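Local coordinates for protein Alpha/beta hydrolase (Pseudomonas aeruginosa PAO1, PDB 4R1D) that probably acts as a secreted lipase effector of the type VI secretion system, binds calcium, and is held in complex by its immunity protein Tli4, at residues L106-V111 / N210-S214; L326-A330 / P365-Y370; Y423-A429 / A511-A515. Residues are numbered along the deposited sequence.

Contact 1: L106-V111 / N210-S214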
loop_
_atom_site.group_PDB
_atom_site.type_symbol
_atom_site.label_atom_id
_atom_site.label_comp_id
_atom_site.label_asym_id
_atom_site.label_seq_id
_atom_site.Cartn_x
_atom_site.Cartn_y
_atom_site.Cartn_z
ATOM N N LEU A 106 6.104 0.498 -5.861
ATOM C CA LEU A 106 5.224 0.723 -4.707
ATOM C C LEU A 106 5.284 2.197 -4.326
ATOM O O LEU A 106 5.689 2.570 -3.220
ATOM C CB LEU A 106 5.586 -0.206 -3.539
ATOM C CG LEU A 106 5.373 -1.704 -3.827
ATOM C CD1 LEU A 106 5.914 -2.585 -2.702
ATOM C CD2 LEU A 106 3.893 -2.031 -4.109
ATOM N N LYS A 107 4.885 3.023 -5.286
ATOM C CA LYS A 107 4.907 4.464 -5.179
ATOM C C LYS A 107 3.448 4.883 -5.233
ATOM O O LYS A 107 2.735 4.569 -6.198
ATOM C CB LYS A 107 5.680 5.058 -6.363
ATOM C CG LYS A 107 6.559 6.241 -6.020
ATOM C CD LYS A 107 7.602 6.471 -7.108
ATOM C CE LYS A 107 8.472 7.684 -6.801
ATOM N NZ LYS A 107 9.608 7.840 -7.760
ATOM N N ALA A 108 3.000 5.559 -4.180
ATOM C CA ALA A 108 1.591 5.875 -3.995
ATOM C C ALA A 108 0.915 6.463 -5.232
ATOM O O ALA A 108 -0.172 6.024 -5.616
ATOM C CB ALA A 108 1.408 6.798 -2.796
ATOM N N GLU A 109 1.559 7.447 -5.852
ATOM C CA GLU A 109 0.955 8.190 -6.961
ATOM C C GLU A 109 0.905 7.389 -8.251
ATOM O O GLU A 109 0.314 7.832 -9.240
ATOM C CB GLU A 109 1.749 9.482 -7.227
ATOM C CG GLU A 109 1.655 10.517 -6.119
ATOM C CD GLU A 109 0.357 11.307 -6.165
ATOM O OE1 GLU A 109 -0.323 11.286 -7.219
ATOM O OE2 GLU A 109 0.016 11.947 -5.144
ATOM N N GLN A 110 1.539 6.222 -8.244
ATOM C CA GLN A 110 1.719 5.437 -9.455
ATOM C C GLN A 110 1.056 4.063 -9.385
ATOM O O GLN A 110 1.279 3.219 -10.252
ATOM C CB GLN A 110 3.207 5.313 -9.787
ATOM C CG GLN A 110 3.832 6.686 -10.088
ATOM C CD GLN A 110 5.328 6.638 -10.310
ATOM O OE1 GLN A 110 5.920 5.569 -10.425
ATOM N NE2 GLN A 110 5.954 7.809 -10.337
ATOM N N VAL A 111 0.230 3.851 -8.356
ATOM C CA VAL A 111 -0.519 2.610 -8.223
ATOM C C VAL A 111 -2.012 2.883 -8.087
ATOM O O VAL A 111 -2.414 3.998 -7.815
ATOM C CB VAL A 111 -0.067 1.776 -6.984
ATOM C CG1 VAL A 111 1.412 1.373 -7.100
ATOM C CG2 VAL A 111 -0.361 2.525 -5.666
ATOM N N ASN A 210 -5.925 2.459 -1.830
ATOM C CA ASN A 210 -4.503 2.571 -2.065
ATOM C C ASN A 210 -3.823 2.908 -0.746
ATOM O O ASN A 210 -3.759 4.067 -0.360
ATOM C CB ASN A 210 -4.255 3.648 -3.122
ATOM C CG ASN A 210 -2.784 3.973 -3.304
ATOM O OD1 ASN A 210 -1.905 3.334 -2.715
ATOM N ND2 ASN A 210 -2.507 4.965 -4.159
ATOM N N TRP A 211 -3.348 1.876 -0.057
ATOM C CA TRP A 211 -2.787 2.027 1.292
ATOM C C TRP A 211 -1.432 2.746 1.319
ATOM O O TRP A 211 -0.958 3.144 2.379
ATOM C CB TRP A 211 -2.720 0.661 2.001
ATOM C CG TRP A 211 -2.036 -0.394 1.188
ATOM C CD1 TRP A 211 -2.628 -1.315 0.353
ATOM C CD2 TRP A 211 -0.628 -0.622 1.102
ATOM N NE1 TRP A 211 -1.666 -2.103 -0.231
ATOM C CE2 TRP A 211 -0.431 -1.700 0.214
ATOM C CE3 TRP A 211 0.488 -0.031 1.709
ATOM C CZ2 TRP A 211 0.839 -2.190 -0.099
ATOM C CZ3 TRP A 211 1.758 -0.523 1.394
ATOM C CH2 TRP A 211 1.918 -1.591 0.497
ATOM N N LEU A 212 -0.806 2.929 0.158
ATOM C CA LEU A 212 0.450 3.683 0.107
ATOM C C LEU A 212 0.237 5.186 0.258
ATOM O O LEU A 212 1.103 5.913 0.764
ATOM C CB LEU A 212 1.182 3.400 -1.205
ATOM C CG LEU A 212 1.797 2.003 -1.273
ATOM C CD1 LEU A 212 2.110 1.650 -2.714
ATOM C CD2 LEU A 212 3.078 1.984 -0.416
ATOM N N GLN A 213 -0.911 5.670 -0.200
ATOM C CA GLN A 213 -1.166 7.094 -0.138
ATOM C C GLN A 213 -1.665 7.447 1.252
ATOM O O GLN A 213 -1.997 6.557 2.039
ATOM C CB GLN A 213 -2.217 7.489 -1.174
ATOM C CG GLN A 213 -3.633 7.143 -0.738
ATOM C CD GLN A 213 -4.638 7.340 -1.850
ATOM O OE1 GLN A 213 -4.318 7.931 -2.898
ATOM N NE2 GLN A 213 -5.857 6.842 -1.643
ATOM N N SER A 214 -1.729 8.745 1.553
ATOM C CA SER A 214 -2.268 9.182 2.837
ATOM C C SER A 214 -3.670 8.649 3.055
ATOM O O SER A 214 -4.495 8.646 2.148
ATOM C CB SER A 214 -2.319 10.711 2.944
ATOM O OG SER A 214 -2.783 11.086 4.229
HETATM O O HOH W 1 -4.732 5.577 -6.297
#
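Two loops without a shared strand can still be joined precisely when one apolar side chain and one amide divide the work, and 106-111 against 210-214 illustrates this. Leu212, in the m,t rotamer, reaches across so that its CD1 lies 4.0 Å from Leu106 CB and 3.9 Å from Val111 CG2, while its CB rests 3.8 Å from Ala108 CB. Asn210 uses both ends of its amide. With chi1 at t, Asn210 OD1 accepts from Leu212 N at 3.1 Å, forming an Asx turn inside the type I turn 210-213, and Asn210 ND2 is thereby aimed at Ala108 O, 2.9 Å away, in the direct hydrogen bond between the loops. A water accepts from Asn210 ND2 and donates to Val111 O. The CA-to-CB bond of Trp211 points away from 106-111, but with chi1 at p its indole swings back nearer, meeting Trp72 edge-to-face. The 106-111 loop links helix 99-105 to strand 111-113, whereas 210-214 lies between strand 201-206 and helix 215-238; Leu62 of strand 62-64 touches both Val111 and Leu212.

Contact 2: L326-A330 / P365-Y370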
loop_
_atom_site.group_PDB
_atom_site.type_symbol
_atom_site.label_atom_id
_atom_site.label_comp_id
_atom_site.label_asym_id
_atom_site.label_seq_id
_atom_site.Cartn_x
_atom_site.Cartn_y
_atom_site.Cartn_z
ATOM N N LEU A 326 1.151 5.086 10.194
ATOM C CA LEU A 326 1.044 4.103 11.265
ATOM C C LEU A 326 1.972 4.440 12.438
ATOM O O LEU A 326 1.864 3.852 13.511
ATOM C CB LEU A 326 1.379 2.708 10.733
ATOM C CG LEU A 326 1.458 1.550 11.736
ATOM C CD1 LEU A 326 0.087 1.321 12.377
ATOM C CD2 LEU A 326 1.969 0.270 11.082
ATOM N N ALA A 327 2.894 5.374 12.232
ATOM C CA ALA A 327 3.856 5.709 13.286
ATOM C C ALA A 327 3.123 6.253 14.514
ATOM O O ALA A 327 2.094 6.906 14.374
ATOM C CB ALA A 327 4.852 6.713 12.773
ATOM N N PRO A 328 3.637 5.962 15.730
ATOM C CA PRO A 328 2.972 6.500 16.926
ATOM C C PRO A 328 2.787 8.026 16.873
ATOM O O PRO A 328 3.690 8.754 16.461
ATOM C CB PRO A 328 3.921 6.103 18.069
ATOM C CG PRO A 328 4.519 4.803 17.598
ATOM C CD PRO A 328 4.713 5.013 16.068
ATOM N N SER A 329 1.616 8.497 17.289
ATOM C CA SER A 329 1.325 9.926 17.329
ATOM C C SER A 329 1.906 10.543 18.598
ATOM O O SER A 329 2.527 9.847 19.400
ATOM C CB SER A 329 -0.181 10.136 17.323
ATOM O OG SER A 329 -0.750 9.616 18.517
ATOM N N ALA A 330 1.702 11.842 18.795
ATOM C CA ALA A 330 2.129 12.472 20.051
ATOM C C ALA A 330 1.306 11.977 21.241
ATOM O O ALA A 330 1.763 12.027 22.381
ATOM C CB ALA A 330 2.032 14.007 19.952
ATOM N N PRO A 365 7.405 12.745 19.115
ATOM C CA PRO A 365 8.097 11.661 18.418
ATOM C C PRO A 365 8.563 12.110 17.046
ATOM O O PRO A 365 9.550 11.571 16.543
ATOM C CB PRO A 365 7.017 10.567 18.288
ATOM C CG PRO A 365 5.712 11.302 18.376
ATOM C CD PRO A 365 5.968 12.476 19.305
ATOM N N TYR A 366 7.877 13.090 16.458
ATOM C CA TYR A 366 8.236 13.548 15.119
ATOM C C TYR A 366 9.652 14.112 15.076
ATOM O O TYR A 366 10.448 13.737 14.204
ATOM C CB TYR A 366 7.204 14.553 14.588
ATOM C CG TYR A 366 5.795 14.049 14.777
ATOM C CD1 TYR A 366 5.258 13.092 13.929
ATOM C CD2 TYR A 366 5.013 14.495 15.841
ATOM C CE1 TYR A 366 3.969 12.605 14.130
ATOM C CE2 TYR A 366 3.726 14.020 16.040
ATOM C CZ TYR A 366 3.215 13.078 15.182
ATOM O OH TYR A 366 1.943 12.614 15.385
ATOM N N GLU A 367 9.977 14.992 16.020
ATOM C CA GLU A 367 11.310 15.590 16.052
ATOM C C GLU A 367 12.312 14.726 16.816
ATOM O O GLU A 367 13.476 14.619 16.434
ATOM C CB GLU A 367 11.261 16.988 16.683
ATOM C CG GLU A 367 10.340 17.975 15.978
ATOM C CD GLU A 367 10.822 18.352 14.590
ATOM O OE1 GLU A 367 12.050 18.374 14.369
ATOM O OE2 GLU A 367 9.967 18.626 13.721
ATOM N N GLU A 368 11.854 14.115 17.903
ATOM C CA GLU A 368 12.741 13.341 18.765
ATOM C C GLU A 368 13.202 12.018 18.162
ATOM O O GLU A 368 14.302 11.554 18.437
ATOM C CB GLU A 368 12.081 13.087 20.119
ATOM C CG GLU A 368 11.747 14.349 20.882
ATOM C CD GLU A 368 11.315 14.032 22.285
ATOM O OE1 GLU A 368 12.065 13.313 22.973
ATOM O OE2 GLU A 368 10.216 14.459 22.684
ATOM N N ILE A 369 12.363 11.414 17.333
ATOM C CA ILE A 369 12.656 10.085 16.800
ATOM C C ILE A 369 12.612 10.055 15.274
ATOM O O ILE A 369 13.595 9.694 14.630
ATOM C CB ILE A 369 11.665 9.047 17.354
ATOM C CG1 ILE A 369 11.729 9.019 18.886
ATOM C CG2 ILE A 369 11.969 7.669 16.811
ATOM C CD1 ILE A 369 10.639 8.167 19.552
ATOM N N TYR A 370 11.483 10.458 14.693
ATOM C CA TYR A 370 11.269 10.223 13.255
ATOM C C TYR A 370 12.220 10.995 12.335
ATOM O O TYR A 370 12.691 10.444 11.348
ATOM C CB TYR A 370 9.808 10.464 12.840
ATOM C CG TYR A 370 8.810 9.743 13.706
ATOM C CD1 TYR A 370 9.171 8.592 14.395
ATOM C CD2 TYR A 370 7.502 10.217 13.842
ATOM C CE1 TYR A 370 8.263 7.928 15.211
ATOM C CE2 TYR A 370 6.585 9.564 14.651
ATOM C CZ TYR A 370 6.974 8.421 15.339
ATOM O OH TYR A 370 6.067 7.772 16.146
HETATM O O HOH W 2 -0.068 13.769 17.306
#
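Tyr370 brings the hydroxyl end of its ring against the Ala327-Pro328 link, with Tyr370 CZ 3.7 Å from Ala327 CB and 4.2 Å from Pro328 CD. Its hydroxyl donates to a backbone carbonyl, Tyr370 OH to Pro328 O at 2.6 Å, with the acceptor near the plane of the ring. Pro328 N, 3.1 Å from Tyr370 OH, has no hydrogen to share, so that approach is only a close contact. Both tyrosines of the contact project from the short helix 365-370, whose 366-370 turn widens to pi type, with Pro365 O accepting from both Ile369 N at 2.9 Å and Tyr370 N at 2.9 Å. One turn earlier, Tyr366 OH is hydrogen-bonded to His415 ND1 of helix 400-421 and shares a water with Ala330 N. Pro365, at the start of the helix, sets its CD 3.9 Å from Ala330 CA and its CG 3.6 Å from Ser329 O. Ile290 of helix 289-296 packs on Ala327 and Pro328.

Contact 3: Y423-A429 / A511-A515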
loop_
_atom_site.group_PDB
_atom_site.type_symbol
_atom_site.label_atom_id
_atom_site.label_comp_id
_atom_site.label_asym_id
_atom_site.label_seq_id
_atom_site.Cartn_x
_atom_site.Cartn_y
_atom_site.Cartn_z
ATOM N N TYR A 423 -13.946 10.256 17.152
ATOM C CA TYR A 423 -14.579 9.064 16.591
ATOM C C TYR A 423 -16.049 9.345 16.321
ATOM O O TYR A 423 -16.673 10.145 17.021
ATOM C CB TYR A 423 -14.450 7.876 17.568
ATOM C CG TYR A 423 -13.009 7.559 17.917
ATOM C CD1 TYR A 423 -12.316 8.329 18.843
ATOM C CD2 TYR A 423 -12.328 6.522 17.281
ATOM C CE1 TYR A 423 -10.984 8.065 19.144
ATOM C CE2 TYR A 423 -11.000 6.242 17.579
ATOM C CZ TYR A 423 -10.335 7.014 18.499
ATOM O OH TYR A 423 -9.027 6.740 18.776
ATOM N N HIS A 424 -16.599 8.666 15.318
ATOM C CA HIS A 424 -18.029 8.700 15.051
ATOM C C HIS A 424 -18.800 8.418 16.351
ATOM O O HIS A 424 -18.383 7.601 17.166
ATOM C CB HIS A 424 -18.353 7.654 13.977
ATOM C CG HIS A 424 -19.735 7.767 13.419
ATOM N ND1 HIS A 424 -20.858 7.419 14.140
ATOM C CD2 HIS A 424 -20.176 8.180 12.206
ATOM C CE1 HIS A 424 -21.932 7.620 13.398
ATOM N NE2 HIS A 424 -21.546 8.072 12.216
ATOM N N SER A 425 -19.918 9.109 16.553
ATOM C CA SER A 425 -20.679 8.971 17.796
ATOM C C SER A 425 -21.289 7.578 18.009
ATOM O O SER A 425 -21.695 7.230 19.123
ATOM C CB SER A 425 -21.771 10.048 17.876
ATOM O OG SER A 425 -22.708 9.898 16.821
ATOM N N GLU A 426 -21.370 6.783 16.949
ATOM C CA GLU A 426 -21.863 5.415 17.084
ATOM C C GLU A 426 -20.753 4.437 16.690
ATOM O O GLU A 426 -20.847 3.746 15.679
ATOM C CB GLU A 426 -23.110 5.203 16.228
ATOM C CG GLU A 426 -24.180 6.290 16.433
ATOM C CD GLU A 426 -24.794 6.258 17.836
ATOM O OE1 GLU A 426 -24.711 5.213 18.509
ATOM O OE2 GLU A 426 -25.369 7.278 18.259
ATOM N N THR A 427 -19.702 4.401 17.500
ATOM C CA THR A 427 -18.533 3.594 17.198
ATOM C C THR A 427 -18.470 2.379 18.113
ATOM O O THR A 427 -18.541 2.509 19.347
ATOM C CB THR A 427 -17.234 4.417 17.349
ATOM O OG1 THR A 427 -17.166 5.402 16.312
ATOM C CG2 THR A 427 -16.028 3.509 17.233
ATOM N N TYR A 428 -18.352 1.204 17.502
ATOM C CA TYR A 428 -18.207 -0.056 18.230
ATOM C C TYR A 428 -16.858 -0.647 17.863
ATOM O O TYR A 428 -16.641 -1.089 16.733
ATOM C CB TYR A 428 -19.342 -1.019 17.849
ATOM C CG TYR A 428 -20.703 -0.517 18.292
ATOM C CD1 TYR A 428 -21.331 0.550 17.638
ATOM C CD2 TYR A 428 -21.344 -1.093 19.381
ATOM C CE1 TYR A 428 -22.579 1.024 18.076
ATOM C CE2 TYR A 428 -22.578 -0.633 19.810
ATOM C CZ TYR A 428 -23.183 0.415 19.171
ATOM O OH TYR A 428 -24.410 0.834 19.635
ATOM N N ALA A 429 -15.928 -0.623 18.808
ATOM C CA ALA A 429 -14.558 -1.011 18.511
ATOM C C ALA A 429 -14.198 -2.322 19.213
ATOM O O ALA A 429 -14.664 -2.582 20.316
ATOM C CB ALA A 429 -13.618 0.096 18.954
ATOM N N ALA A 511 -10.970 7.373 24.700
ATOM C CA ALA A 511 -11.565 8.578 24.138
ATOM C C ALA A 511 -13.086 8.577 24.274
ATOM O O ALA A 511 -13.758 9.519 23.852
ATOM C CB ALA A 511 -11.156 8.752 22.680
ATOM N N GLY A 512 -13.624 7.505 24.840
ATOM C CA GLY A 512 -15.036 7.435 25.166
ATOM C C GLY A 512 -15.968 6.927 24.079
ATOM O O GLY A 512 -17.114 7.367 24.009
ATOM N N VAL A 513 -15.502 6.003 23.236
ATOM C CA VAL A 513 -16.380 5.429 22.213
ATOM C C VAL A 513 -17.526 4.672 22.869
ATOM O O VAL A 513 -17.439 4.268 24.040
ATOM C CB VAL A 513 -15.636 4.513 21.206
ATOM C CG1 VAL A 513 -14.732 5.336 20.295
ATOM C CG2 VAL A 513 -14.841 3.442 21.933
ATOM N N LYS A 514 -18.606 4.494 22.120
ATOM C CA LYS A 514 -19.825 3.912 22.677
ATOM C C LYS A 514 -19.621 2.486 23.191
ATOM O O LYS A 514 -20.121 2.120 24.258
ATOM C CB LYS A 514 -20.957 3.958 21.651
ATOM C CG LYS A 514 -22.246 3.295 22.125
ATOM C CD LYS A 514 -23.426 3.674 21.229
ATOM C CE LYS A 514 -24.117 4.955 21.700
ATOM N NZ LYS A 514 -25.464 5.158 21.053
ATOM N N ALA A 515 -18.899 1.674 22.426
ATOM C CA ALA A 515 -18.595 0.310 22.845
ATOM C C ALA A 515 -17.166 -0.073 22.473
ATOM O O ALA A 515 -16.676 0.283 21.399
ATOM C CB ALA A 515 -19.594 -0.682 22.236
HETATM O O HOH W 3 -18.784 6.341 19.853
HETATM O O HOH W 4 -27.742 7.205 19.995
#
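Where a strand joins the edge of a parallel sheet, a few backbone bonds fix the register and side chains or water serve the polar groups beside them. The register is set at Tyr428 and Ala515: Ala515 N donates to Thr427 O at 3.2 Å, and Ala515 O accepts from Ala429 N at 2.8 Å, so one residue of 511-515 bonds the two neighbours of Tyr428, as in a parallel ladder. At the start of the strand a water joins the two backbones: it accepts from Thr427 N and Lys514 N and donates to His424 O. His424 O also accepts from Thr427 OG1 at 2.7 Å, while His424 ND1 takes the hydrogen of Glu426 N at 2.9 Å; the ring's NE2 is held by Val274 O. Lys514 NZ forms a salt bridge with Glu426 OE1 at 2.7 Å, and a second water donates to Glu426 OE2. Apolar contacts flank this network: Tyr428 CD2 is 3.4 Å from Ala515 CB, and Tyr423 CG is 3.7 Å from Val513 CG1. Gly512, at positive phi, closes helix 507-510 in a Schellman motif and releases the chain toward the sheet. Strand 427-432 lies between strand 274-280 and the outermost strand, 515-519, in the parallel sheet of this alpha/beta hydrolase, with helix 542-556 packing on Tyr428.

The three contacts show how chemistry follows location. Contact 3 alone pairs strands, with backbone bonds at the edge of the central parallel sheet and a charged pair beside them; contacts 1 and 2 join loops or a short helix, where side-chain amides and hydroxyls reach backbone carbonyls instead. Contact 2 is the most buried, contacts 1 and 3 only partly so. None shares a helix or strand with another, and none touches: nearest atoms are about 8 Å apart between 1 and 2, 9 Å between 2 and 3, and 16 Å between 1 and 3. Yet segment 210-214 follows strand 201-206, at one edge of the parallel sheet, and contact 3 joins the outermost strand at the other, 515-519, to its neighbour.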